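Local coordinates for protein nicotinate-nucleotide--dimethylbenzimidazole phosphoribosyltransferase (Thermus thermophilus HB8, PDB 1WX1) that probably catalyses phosphoribosyl transfer from nicotinate mononucleotide to 5,6-dimethylbenzimidazole, yielding alpha-ribazole 5'-phosphate for cobalamin biosynthesis, at residues A[15-20]-A[330-335]; A[31-36]-A[317-322]; A[49-54]-A[83-88]; A[76-81]-A[96-101]; A[259-262]-A[267-270]. One frame throughout, in Å; residues are numbered along the deposited sequence.

Contact 1 (A[15-20]-A[330-335]); sequences QLTKPP and AGVSRG
Q15 and R334 meet almost at right angles as side chains, yet their flat ends are nearly coplanar: the amide and guanidinium planes differ by only 15°. The guanidinium approaches end-on, with both terminal nitrogens directed at the single oxygen OE1 of Q15. R334 NH1 lies 2.6 Å from Q15 OE1, in the carbonyl plane and on a lone pair, whereas R334 NH2, 2.9 Å from the same OE1, comes nearly along the C=O axis and makes the more bent bond. A separate apolar patch lies along the same two segments. T17 carries its methyl CG2 anti to the carbonyl carbon, leaving it turned to the last residues of the chain, where it touches A330 CB at 3.8 Å and V332 CG2 at 3.9 Å; T17 and V332 also cross at about a right angle. T17 stands at the centre of an inverse gamma turn, and its OG1 is hydrogen-bonded to A325 O and to N77 of the second subunit. S333 likewise bonds to E69 and Q73 of that subunit, so the C-terminal tail lies at the dimer interface. An alanine in place of Q15 would remove the shared acceptor and would probably leave the R334 guanidinium free to swing. Because Q15 is neutral, it offers the arginine a directional acceptor rather than a counter-charge, and the pair is probably held by hydrogen-bond geometry more than by charge.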
# COMPACT_ATOMS: atom_id res chain seq x y z
N GLN A 15 21.92 10.48 -2.80
CA GLN A 15 22.29 11.66 -2.02
C GLN A 15 21.16 12.30 -1.23
O GLN A 15 21.35 13.34 -0.61
CB GLN A 15 22.94 12.71 -2.93
CG GLN A 15 24.33 12.31 -3.43
CD GLN A 15 25.31 12.06 -2.28
OE1 GLN A 15 25.64 12.98 -1.53
NE2 GLN A 15 25.76 10.81 -2.14
N LEU A 16 19.98 11.68 -1.24
CA LEU A 16 18.84 12.22 -0.49
C LEU A 16 19.07 12.06 1.01
O LEU A 16 19.81 11.17 1.43
CB LEU A 16 17.55 11.52 -0.91
CG LEU A 16 17.10 11.75 -2.35
CD1 LEU A 16 15.77 11.04 -2.58
CD2 LEU A 16 16.97 13.24 -2.64
N THR A 17 18.42 12.91 1.80
CA THR A 17 18.57 12.86 3.25
C THR A 17 17.92 11.67 3.93
O THR A 17 16.85 11.78 4.54
CB THR A 17 18.07 14.17 3.91
OG1 THR A 17 16.74 14.45 3.45
CG2 THR A 17 18.99 15.33 3.54
N LYS A 18 18.58 10.52 3.83
CA LYS A 18 18.12 9.28 4.44
C LYS A 18 19.16 8.19 4.18
O LYS A 18 19.93 8.27 3.23
CB LYS A 18 16.75 8.87 3.89
CG LYS A 18 16.57 8.97 2.39
CD LYS A 18 17.20 7.81 1.66
CE LYS A 18 16.85 7.85 0.19
NZ LYS A 18 17.40 6.68 -0.53
N PRO A 19 19.20 7.16 5.04
CA PRO A 19 20.17 6.08 4.86
C PRO A 19 20.00 5.44 3.49
O PRO A 19 18.90 5.40 2.94
CB PRO A 19 19.83 5.11 5.99
CG PRO A 19 19.23 6.01 7.04
CD PRO A 19 18.35 6.92 6.22
N PRO A 20 21.09 4.92 2.91
CA PRO A 20 21.01 4.28 1.59
C PRO A 20 20.02 3.12 1.61
O PRO A 20 20.03 2.30 2.53
CB PRO A 20 22.44 3.80 1.35
CG PRO A 20 23.26 4.84 2.08
CD PRO A 20 22.49 4.99 3.37
N ALA A 330 20.22 20.15 2.25
CA ALA A 330 19.65 20.36 3.58
C ALA A 330 20.68 20.68 4.65
O ALA A 330 20.32 21.12 5.74
CB ALA A 330 18.84 19.14 3.99
N GLY A 331 21.96 20.45 4.36
CA GLY A 331 22.99 20.72 5.35
C GLY A 331 22.98 19.67 6.44
O GLY A 331 23.09 19.99 7.63
N VAL A 332 22.82 18.42 6.04
CA VAL A 332 22.80 17.30 6.98
C VAL A 332 24.13 16.57 6.83
O VAL A 332 24.58 16.32 5.71
CB VAL A 332 21.64 16.32 6.67
CG1 VAL A 332 21.67 15.13 7.63
CG2 VAL A 332 20.31 17.05 6.78
N SER A 333 24.76 16.25 7.96
CA SER A 333 26.05 15.55 7.98
C SER A 333 25.84 14.10 7.52
O SER A 333 24.76 13.56 7.68
CB SER A 333 26.65 15.55 9.38
OG SER A 333 26.74 16.87 9.88
N ARG A 334 26.89 13.45 7.03
CA ARG A 334 26.72 12.10 6.49
C ARG A 334 27.40 11.05 7.34
O ARG A 334 28.00 11.36 8.37
CB ARG A 334 27.28 12.03 5.10
CG ARG A 334 27.46 13.40 4.49
CD ARG A 334 28.18 13.29 3.17
NE ARG A 334 27.68 14.30 2.26
CZ ARG A 334 27.08 14.03 1.10
NH1 ARG A 334 26.91 12.77 0.70
NH2 ARG A 334 26.65 15.01 0.33
N GLY A 335 27.29 9.80 6.92
CA GLY A 335 27.96 8.73 7.62
C GLY A 335 28.45 7.57 6.78
O GLY A 335 29.69 7.34 6.73
OXT GLY A 335 27.59 6.87 6.20

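Contact 2 (A[31-36]-A[317-322]); sequences LRLAAL and AAARIL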
# COMPACT_ATOMS: atom_id res chain seq x y z
N LEU A 31 12.74 5.78 -9.42
CA LEU A 31 13.69 5.86 -10.53
C LEU A 31 13.03 5.54 -11.86
O LEU A 31 13.32 6.18 -12.88
CB LEU A 31 14.86 4.90 -10.29
CG LEU A 31 15.66 5.15 -9.02
CD1 LEU A 31 16.75 4.08 -8.89
CD2 LEU A 31 16.28 6.54 -9.05
N ARG A 32 12.16 4.54 -11.87
CA ARG A 32 11.48 4.18 -13.11
C ARG A 32 10.56 5.31 -13.54
O ARG A 32 10.50 5.65 -14.72
CB ARG A 32 10.69 2.88 -12.92
CG ARG A 32 11.56 1.66 -12.65
CD ARG A 32 10.72 0.38 -12.61
NE ARG A 32 10.03 0.17 -13.88
CZ ARG A 32 8.91 -0.54 -14.02
NH1 ARG A 32 8.33 -1.10 -12.96
NH2 ARG A 32 8.36 -0.66 -15.22
N LEU A 33 9.84 5.89 -12.59
CA LEU A 33 8.94 7.00 -12.90
C LEU A 33 9.71 8.17 -13.49
O LEU A 33 9.28 8.79 -14.47
CB LEU A 33 8.20 7.43 -11.63
CG LEU A 33 7.20 6.39 -11.10
CD1 LEU A 33 6.63 6.83 -9.76
CD2 LEU A 33 6.08 6.20 -12.14
N ALA A 34 10.86 8.48 -12.90
CA ALA A 34 11.69 9.58 -13.39
C ALA A 34 12.11 9.32 -14.83
O ALA A 34 12.03 10.21 -15.68
CB ALA A 34 12.92 9.75 -12.51
N ALA A 35 12.56 8.10 -15.10
CA ALA A 35 13.00 7.73 -16.44
C ALA A 35 11.86 7.79 -17.45
O ALA A 35 12.05 8.21 -18.59
CB ALA A 35 13.62 6.33 -16.42
N LEU A 36 10.66 7.37 -17.03
CA LEU A 36 9.50 7.39 -17.90
C LEU A 36 9.08 8.80 -18.27
O LEU A 36 8.75 9.08 -19.41
CB LEU A 36 8.31 6.68 -17.24
CG LEU A 36 8.33 5.16 -17.19
CD1 LEU A 36 7.04 4.66 -16.55
CD2 LEU A 36 8.48 4.60 -18.60
N ALA A 317 3.62 8.64 -3.98
CA ALA A 317 4.58 8.79 -2.89
C ALA A 317 5.99 8.54 -3.40
O ALA A 317 6.92 9.28 -3.07
CB ALA A 317 4.25 7.81 -1.77
N ALA A 318 6.14 7.50 -4.20
CA ALA A 318 7.44 7.15 -4.76
C ALA A 318 8.01 8.31 -5.57
O ALA A 318 9.18 8.65 -5.45
CB ALA A 318 7.31 5.91 -5.64
N ALA A 319 7.17 8.93 -6.40
CA ALA A 319 7.61 10.06 -7.21
C ALA A 319 8.13 11.21 -6.35
O ALA A 319 9.11 11.86 -6.71
CB ALA A 319 6.46 10.55 -8.10
N ARG A 320 7.48 11.45 -5.21
CA ARG A 320 7.87 12.53 -4.31
C ARG A 320 9.22 12.30 -3.61
O ARG A 320 9.83 13.24 -3.11
CB ARG A 320 6.80 12.75 -3.24
CG ARG A 320 5.44 13.18 -3.79
CD ARG A 320 5.55 14.45 -4.62
NE ARG A 320 6.19 15.55 -3.89
CZ ARG A 320 6.32 16.78 -4.36
NH1 ARG A 320 5.85 17.09 -5.57
NH2 ARG A 320 6.92 17.72 -3.64
N ILE A 321 9.68 11.05 -3.56
CA ILE A 321 10.96 10.77 -2.91
C ILE A 321 12.06 11.63 -3.50
O ILE A 321 12.88 12.19 -2.77
CB ILE A 321 11.37 9.28 -3.07
CG1 ILE A 321 10.41 8.39 -2.28
CG2 ILE A 321 12.80 9.08 -2.57
CD1 ILE A 321 10.64 6.90 -2.49
N LEU A 322 12.08 11.75 -4.82
CA LEU A 322 13.10 12.53 -5.51
C LEU A 322 12.96 14.04 -5.28
O LEU A 322 13.82 14.82 -5.69
CB LEU A 322 13.07 12.20 -7.01
CG LEU A 322 13.65 10.81 -7.30
CD1 LEU A 322 13.21 10.31 -8.67
CD2 LEU A 322 15.17 10.87 -7.22
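L33 and L322 both set CG anti to the carbonyl carbon (chi1 -68° and -73°), and each then runs on extended to CD1, the methyl that crosses to the opposing segment. The result is a helix-helix packing between helix 24-37 and the end of helix 306-321, two elements far apart in sequence. Since helix 3-14 covers both, through F6 and A9 on L31 and M13 on I321, the N- and C-terminal parts of the chain form a three-helix group, as in the small domain of CobT relatives. The leucines work in opposite directions. L33 reaches from helix 24-37 onto a surface of alanines, where its CD1 lies 4.1 Å from A319 CB and 4.3 Å from A318 CB. The same L33 CD1 also rests against the backbone, 4.0 Å from A319 N. L322 reaches back, its own methyl meeting the alanine of the other helix. Small residues opposite each leucine let the two backbones come near, with L33 CA and A319 CA 6.6 Å apart. No hydrogen bond links the segments, and every touching residue is buried, so apolar contact between methyls carries it. L33 also packs on F273, so one leucine touches both helix 306-321 and the edge strand 272-274; P42 covers A34 and L322 together. Two methyls close this second meeting point, A34 CB and L322 CD1, 3.9 Å apart.

Contact 3 (A[49-54]-A[83-88]); sequences VVVAAA and AAINQF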
# COMPACT_ATOMS: atom_id res chain seq x y z
N VAL A 49 -8.66 4.70 -14.25
CA VAL A 49 -8.76 3.27 -14.45
C VAL A 49 -9.89 3.06 -15.45
O VAL A 49 -10.96 3.67 -15.34
CB VAL A 49 -9.07 2.49 -13.13
CG1 VAL A 49 -10.40 2.93 -12.53
CG2 VAL A 49 -9.12 0.98 -13.42
N VAL A 50 -9.63 2.24 -16.47
CA VAL A 50 -10.64 1.92 -17.45
C VAL A 50 -11.00 0.47 -17.20
O VAL A 50 -10.15 -0.42 -17.33
CB VAL A 50 -10.12 2.08 -18.90
CG1 VAL A 50 -11.21 1.65 -19.89
CG2 VAL A 50 -9.73 3.53 -19.15
N VAL A 51 -12.24 0.24 -16.81
CA VAL A 51 -12.72 -1.11 -16.52
C VAL A 51 -13.42 -1.65 -17.76
O VAL A 51 -14.48 -1.16 -18.14
CB VAL A 51 -13.71 -1.10 -15.34
CG1 VAL A 51 -14.12 -2.53 -14.98
CG2 VAL A 51 -13.09 -0.38 -14.15
N ALA A 52 -12.82 -2.66 -18.39
CA ALA A 52 -13.38 -3.28 -19.59
C ALA A 52 -14.27 -4.44 -19.18
O ALA A 52 -13.89 -5.27 -18.35
CB ALA A 52 -12.25 -3.75 -20.50
N ALA A 53 -15.46 -4.52 -19.78
CA ALA A 53 -16.41 -5.57 -19.44
C ALA A 53 -16.94 -6.32 -20.65
O ALA A 53 -17.20 -5.73 -21.70
CB ALA A 53 -17.58 -4.98 -18.65
N ALA A 54 -17.11 -7.63 -20.49
CA ALA A 54 -17.64 -8.48 -21.54
C ALA A 54 -17.98 -9.83 -20.94
O ALA A 54 -17.43 -10.22 -19.91
CB ALA A 54 -16.61 -8.65 -22.66
N ALA A 83 -19.64 -0.21 -6.48
CA ALA A 83 -18.66 -1.30 -6.50
C ALA A 83 -17.38 -0.95 -5.75
O ALA A 83 -17.13 0.21 -5.42
CB ALA A 83 -18.33 -1.67 -7.94
N ALA A 84 -16.58 -1.98 -5.48
CA ALA A 84 -15.33 -1.78 -4.76
C ALA A 84 -14.44 -0.78 -5.50
O ALA A 84 -13.84 0.11 -4.90
CB ALA A 84 -14.59 -3.12 -4.60
N ILE A 85 -14.37 -0.92 -6.82
CA ILE A 85 -13.54 -0.03 -7.62
C ILE A 85 -13.93 1.44 -7.45
O ILE A 85 -13.06 2.30 -7.38
CB ILE A 85 -13.56 -0.42 -9.13
CG1 ILE A 85 -12.51 0.41 -9.89
CG2 ILE A 85 -14.95 -0.20 -9.72
CD1 ILE A 85 -11.09 0.19 -9.39
N ASN A 86 -15.22 1.73 -7.37
CA ASN A 86 -15.65 3.11 -7.19
C ASN A 86 -15.16 3.65 -5.85
O ASN A 86 -14.73 4.81 -5.76
CB ASN A 86 -17.17 3.24 -7.22
CG ASN A 86 -17.78 2.76 -8.51
OD1 ASN A 86 -18.28 1.65 -8.59
ND2 ASN A 86 -17.71 3.60 -9.54
N GLN A 87 -15.23 2.82 -4.81
CA GLN A 87 -14.81 3.23 -3.48
C GLN A 87 -13.31 3.47 -3.39
O GLN A 87 -12.87 4.45 -2.79
CB GLN A 87 -15.23 2.17 -2.45
CG GLN A 87 -16.73 1.91 -2.39
CD GLN A 87 -17.55 3.20 -2.36
OE1 GLN A 87 -17.26 4.12 -1.60
NE2 GLN A 87 -18.59 3.25 -3.18
N PHE A 88 -12.53 2.57 -3.98
CA PHE A 88 -11.08 2.71 -3.96
C PHE A 88 -10.63 3.90 -4.80
O PHE A 88 -9.70 4.61 -4.43
CB PHE A 88 -10.42 1.42 -4.45
CG PHE A 88 -10.60 0.24 -3.53
CD1 PHE A 88 -11.15 0.41 -2.25
CD2 PHE A 88 -10.20 -1.03 -3.92
CE1 PHE A 88 -11.30 -0.67 -1.38
CE2 PHE A 88 -10.35 -2.13 -3.05
CZ PHE A 88 -10.90 -1.94 -1.78
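I85 reaches from the first turn of helix 84-91 to V49 and V51 on strand 47-54, inside the crossover that leads from this strand through helices 70-79 and 84-91 to the parallel neighbour 94-100, a beta-alpha-beta unit of the sheet. The isoleucine branches at CB, which already points to the strand. CG1, held anti to the backbone N (chi1 -172°), is the atom that bridges the two valines, 4.2 Å from V49 CG1 and 4.4 Å from V51 CG2. From there CD1 turns along the strand to V49 and lies 4.2 Å from V49 CG1. The other branch, CG2, faces the ring of F78 instead. V309 of helix 306-321 covers I85 and V49 as well, so the contact is wholly buried and apolar. Its backbone end is polar: I85 N donates to OE1 of E304, the predicted proton acceptor, a bond consistent with positioning that carboxylate. At the N-cap stands A83, whose side chain cannot cap the helix. N86, the third helical residue, turns its side chain back to the N-cap, OD1 accepting from A83 N at 3.1 Å, with the donor tilted 20° from the carbonyl plane.

Contact 4 (A[76-81]-A[96-101]); sequences LNFLRG and VYVLDV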
# COMPACT_ATOMS: atom_id res chain seq x y z
N LEU A 76 -23.66 -1.86 -14.20
CA LEU A 76 -24.62 -0.88 -13.71
C LEU A 76 -24.19 -0.41 -12.32
O LEU A 76 -24.31 0.77 -12.00
CB LEU A 76 -26.03 -1.49 -13.66
CG LEU A 76 -26.64 -1.78 -15.03
CD1 LEU A 76 -27.97 -2.50 -14.85
CD2 LEU A 76 -26.85 -0.47 -15.79
N ASN A 77 -23.67 -1.33 -11.52
CA ASN A 77 -23.21 -1.00 -10.17
C ASN A 77 -22.07 0.02 -10.29
O ASN A 77 -22.02 0.99 -9.53
CB ASN A 77 -22.71 -2.28 -9.47
CG ASN A 77 -22.60 -2.13 -7.95
OD1 ASN A 77 -21.99 -2.97 -7.27
ND2 ASN A 77 -23.19 -1.07 -7.40
N PHE A 78 -21.17 -0.20 -11.26
CA PHE A 78 -20.05 0.72 -11.50
C PHE A 78 -20.58 2.11 -11.82
O PHE A 78 -20.09 3.11 -11.29
CB PHE A 78 -19.20 0.29 -12.71
CG PHE A 78 -18.47 -1.02 -12.53
CD1 PHE A 78 -18.13 -1.79 -13.64
CD2 PHE A 78 -18.13 -1.49 -11.26
CE1 PHE A 78 -17.46 -3.01 -13.50
CE2 PHE A 78 -17.47 -2.71 -11.11
CZ PHE A 78 -17.14 -3.47 -12.23
N LEU A 79 -21.58 2.18 -12.69
CA LEU A 79 -22.15 3.46 -13.09
C LEU A 79 -22.91 4.15 -11.96
O LEU A 79 -23.13 5.36 -12.00
CB LEU A 79 -23.08 3.27 -14.31
CG LEU A 79 -22.42 2.65 -15.55
CD1 LEU A 79 -23.44 2.57 -16.68
CD2 LEU A 79 -21.22 3.49 -15.98
N ARG A 80 -23.32 3.38 -10.96
CA ARG A 80 -24.04 3.95 -9.84
C ARG A 80 -23.14 4.15 -8.63
O ARG A 80 -23.59 4.57 -7.57
CB ARG A 80 -25.25 3.07 -9.51
CG ARG A 80 -26.30 3.16 -10.62
CD ARG A 80 -27.30 2.02 -10.61
NE ARG A 80 -28.20 2.13 -11.75
CZ ARG A 80 -29.11 1.22 -12.09
NH1 ARG A 80 -29.27 0.13 -11.36
NH2 ARG A 80 -29.88 1.43 -13.15
N GLY A 81 -21.85 3.83 -8.82
CA GLY A 81 -20.86 4.01 -7.77
C GLY A 81 -20.89 3.09 -6.57
O GLY A 81 -20.34 3.44 -5.52
N VAL A 96 -12.89 6.95 -12.92
CA VAL A 96 -13.34 5.62 -13.31
C VAL A 96 -14.10 5.67 -14.62
O VAL A 96 -15.05 6.43 -14.77
CB VAL A 96 -14.26 4.98 -12.24
CG1 VAL A 96 -14.77 3.63 -12.73
CG2 VAL A 96 -13.51 4.80 -10.92
N TYR A 97 -13.65 4.89 -15.59
CA TYR A 97 -14.32 4.81 -16.89
C TYR A 97 -14.69 3.36 -17.11
O TYR A 97 -13.93 2.47 -16.72
CB TYR A 97 -13.40 5.26 -18.03
CG TYR A 97 -12.92 6.69 -17.93
CD1 TYR A 97 -11.77 7.00 -17.21
CD2 TYR A 97 -13.61 7.72 -18.55
CE1 TYR A 97 -11.32 8.32 -17.11
CE2 TYR A 97 -13.17 9.04 -18.46
CZ TYR A 97 -12.03 9.33 -17.74
OH TYR A 97 -11.59 10.63 -17.64
N VAL A 98 -15.84 3.12 -17.71
CA VAL A 98 -16.28 1.76 -17.99
C VAL A 98 -16.40 1.58 -19.50
O VAL A 98 -16.88 2.47 -20.20
CB VAL A 98 -17.66 1.46 -17.34
CG1 VAL A 98 -18.06 0.01 -17.60
CG2 VAL A 98 -17.58 1.71 -15.84
N LEU A 99 -15.94 0.44 -20.00
CA LEU A 99 -15.99 0.15 -21.42
C LEU A 99 -16.71 -1.17 -21.66
O LEU A 99 -16.29 -2.21 -21.16
CB LEU A 99 -14.57 0.07 -21.99
CG LEU A 99 -14.40 -0.53 -23.39
CD1 LEU A 99 -15.01 0.41 -24.42
CD2 LEU A 99 -12.91 -0.75 -23.68
N ASP A 100 -17.81 -1.12 -22.40
CA ASP A 100 -18.54 -2.34 -22.73
C ASP A 100 -18.09 -2.79 -24.11
O ASP A 100 -18.37 -2.12 -25.10
CB ASP A 100 -20.06 -2.08 -22.76
CG ASP A 100 -20.84 -3.27 -23.35
OD1 ASP A 100 -22.01 -3.08 -23.75
OD2 ASP A 100 -20.29 -4.39 -23.42
N VAL A 101 -17.36 -3.90 -24.18
CA VAL A 101 -16.94 -4.43 -25.47
C VAL A 101 -17.64 -5.75 -25.75
O VAL A 101 -17.46 -6.33 -26.81
CB VAL A 101 -15.40 -4.67 -25.55
CG1 VAL A 101 -14.68 -3.35 -25.80
CG2 VAL A 101 -14.89 -5.36 -24.29
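F78 and L79 of helix 70-79 receive V98 of strand 94-100 between them, in the beta-alpha-beta crossover that runs from strand 47-54 through helices 70-79 and 84-91 to strand 94-100, with the helix lying over one face of the parallel sheet. The close part belongs to F78. Its CB lies 3.8 Å from V98 CG2, while the ring atom CD1 approaches that same methyl at 4.2 Å, obliquely. With CG1 of V98 anti to the backbone N (chi1 -178°), CG2 is the branch turned to the helix. The side chains of F78 and V98 cross at about a right angle, and the F78 ring also touches V51 on neighbouring strand 47-54 and E304, the predicted proton acceptor, so the contact borders the probable active site. L79, only partly buried, makes the looser side: its CD2 lies 4.1 Å from V98 CG2, and L113 of the neighbouring strand packs on both L79 and V98. Toward the start of the strand the fit slackens further, as V96 comes no nearer than 5.5 Å to the helix segment. Beyond L79 the chain turns to solvent. R80 is exposed and extended, one face of its guanidinium lying over L76 CB, toward the rim. G81 then ends the helix in a Schellman motif, with positive phi (71°), a conformation that favours glycine. One bond of that motif runs from G81 N to F78 O at 3.1 Å, and this same carbonyl oxygen also receives N86 ND2.

Contact 5 (A[259-262]-A[267-270]); sequences LLAW and GLRD
W262 and R269 lie side by side where helix 252-264 gives way to the 3-10 turn before strand 272-274, the return limb of a beta-alpha-beta crossover that began at strand 247-249. The first kind of interaction is the packing of an arginine's aliphatic stem on an indole. W262 CG stands anti to its backbone N (chi1 179°), which carries the ring out beside the turn. R269 CB approaches obliquely, 3.5 Å from W262 NE1, while R269 CG sits over one ring face, displaced toward its rim, and R269 CD follows at 4.0 Å from W262 CZ2. The charged end does not stack: bent at chi3, the chain turns the guanidinium plane 85° to the ring, and R269 NH1 makes a weak hydrogen bond to L290 O. L290 also packs on W262. An alanine at W262 would strip the ring from beside the stem and is likely to leave R269 without the wall that steadies it. The second kind is purely aliphatic and more deeply buried. L268 splits its two methyls over the helix, CD2 coming 4.4 Å from W262 N, and L238 and Y241 of helix 228-242 cover it from elsewhere in the fold. Backbone bonding is the third, internal to the turn, where D270 N reaches G267 O. The inner meeting of helix and turn is that of A261 CB with L268 CD1, 3.9 Å apart.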
# COMPACT_ATOMS: atom_id res chain seq x y z
N LEU A 259 -0.13 -8.93 -20.85
CA LEU A 259 0.80 -9.86 -21.50
C LEU A 259 0.59 -9.82 -23.01
O LEU A 259 1.55 -9.87 -23.80
CB LEU A 259 0.58 -11.29 -20.99
CG LEU A 259 1.09 -11.59 -19.58
CD1 LEU A 259 0.71 -13.02 -19.20
CD2 LEU A 259 2.60 -11.41 -19.52
N LEU A 260 -0.68 -9.74 -23.42
CA LEU A 260 -1.01 -9.67 -24.83
C LEU A 260 -0.43 -8.39 -25.44
O LEU A 260 0.16 -8.41 -26.52
CB LEU A 260 -2.53 -9.70 -25.03
CG LEU A 260 -3.02 -9.55 -26.48
CD1 LEU A 260 -2.35 -10.58 -27.38
CD2 LEU A 260 -4.53 -9.70 -26.51
N ALA A 261 -0.59 -7.28 -24.72
CA ALA A 261 -0.07 -5.99 -25.18
C ALA A 261 1.46 -6.07 -25.30
O ALA A 261 2.04 -5.58 -26.27
CB ALA A 261 -0.47 -4.89 -24.20
N TRP A 262 2.09 -6.68 -24.30
CA TRP A 262 3.53 -6.84 -24.27
C TRP A 262 4.02 -7.64 -25.49
O TRP A 262 5.02 -7.29 -26.11
CB TRP A 262 3.93 -7.55 -22.97
CG TRP A 262 5.40 -7.80 -22.82
CD1 TRP A 262 6.42 -6.94 -23.12
CD2 TRP A 262 6.01 -8.97 -22.28
NE1 TRP A 262 7.63 -7.50 -22.80
CE2 TRP A 262 7.41 -8.77 -22.30
CE3 TRP A 262 5.52 -10.21 -21.81
CZ2 TRP A 262 8.33 -9.71 -21.82
CZ3 TRP A 262 6.43 -11.15 -21.34
CH2 TRP A 262 7.82 -10.91 -21.37
N GLY A 267 8.58 -3.19 -25.83
CA GLY A 267 9.00 -2.12 -24.94
C GLY A 267 7.99 -1.66 -23.90
O GLY A 267 8.33 -0.92 -22.98
N LEU A 268 6.75 -2.13 -24.02
CA LEU A 268 5.69 -1.74 -23.11
C LEU A 268 5.96 -2.16 -21.67
O LEU A 268 5.49 -1.53 -20.72
CB LEU A 268 4.36 -2.32 -23.60
CG LEU A 268 3.10 -2.02 -22.79
CD1 LEU A 268 1.93 -1.84 -23.75
CD2 LEU A 268 2.84 -3.15 -21.80
N ARG A 269 6.73 -3.23 -21.51
CA ARG A 269 7.05 -3.76 -20.20
C ARG A 269 7.72 -2.73 -19.29
O ARG A 269 7.51 -2.75 -18.08
CB ARG A 269 7.96 -4.97 -20.34
CG ARG A 269 8.24 -5.71 -19.04
CD ARG A 269 9.30 -6.77 -19.29
NE ARG A 269 10.65 -6.28 -19.03
CZ ARG A 269 11.03 -5.78 -17.86
NH1 ARG A 269 10.18 -5.71 -16.84
NH2 ARG A 269 12.27 -5.33 -17.70
N ASP A 270 8.52 -1.84 -19.86
CA ASP A 270 9.22 -0.81 -19.09
C ASP A 270 8.29 0.23 -18.46
O ASP A 270 8.69 0.96 -17.56
CB ASP A 270 10.25 -0.09 -19.96
CG ASP A 270 11.30 -1.02 -20.51
OD1 ASP A 270 11.82 -1.85 -19.73
OD2 ASP A 270 11.60 -0.93 -21.72

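Overall arrangement
Contacts 3 and 4 have centres about 6 Å apart; their segments alternate along the chain, and strands 47-54 and 94-100 pair through bonds such as V51 N to Y97 O. Contact 5 follows later, about 22 Å from contact 3 between centres, near the edge strand 272-274 and on the opposite side of the chain's centre. Contact 2, nested within contact 1, encloses them all, and both join the chain's two ends. They touch through L16 and I321, while R32 of contact 2 reaches D270 of contact 5, linking the terminal helices to the sheet. Contacts 1 to 4, unlike contact 5, meet the second subunit, so the end regions joined in contact 1 also face it.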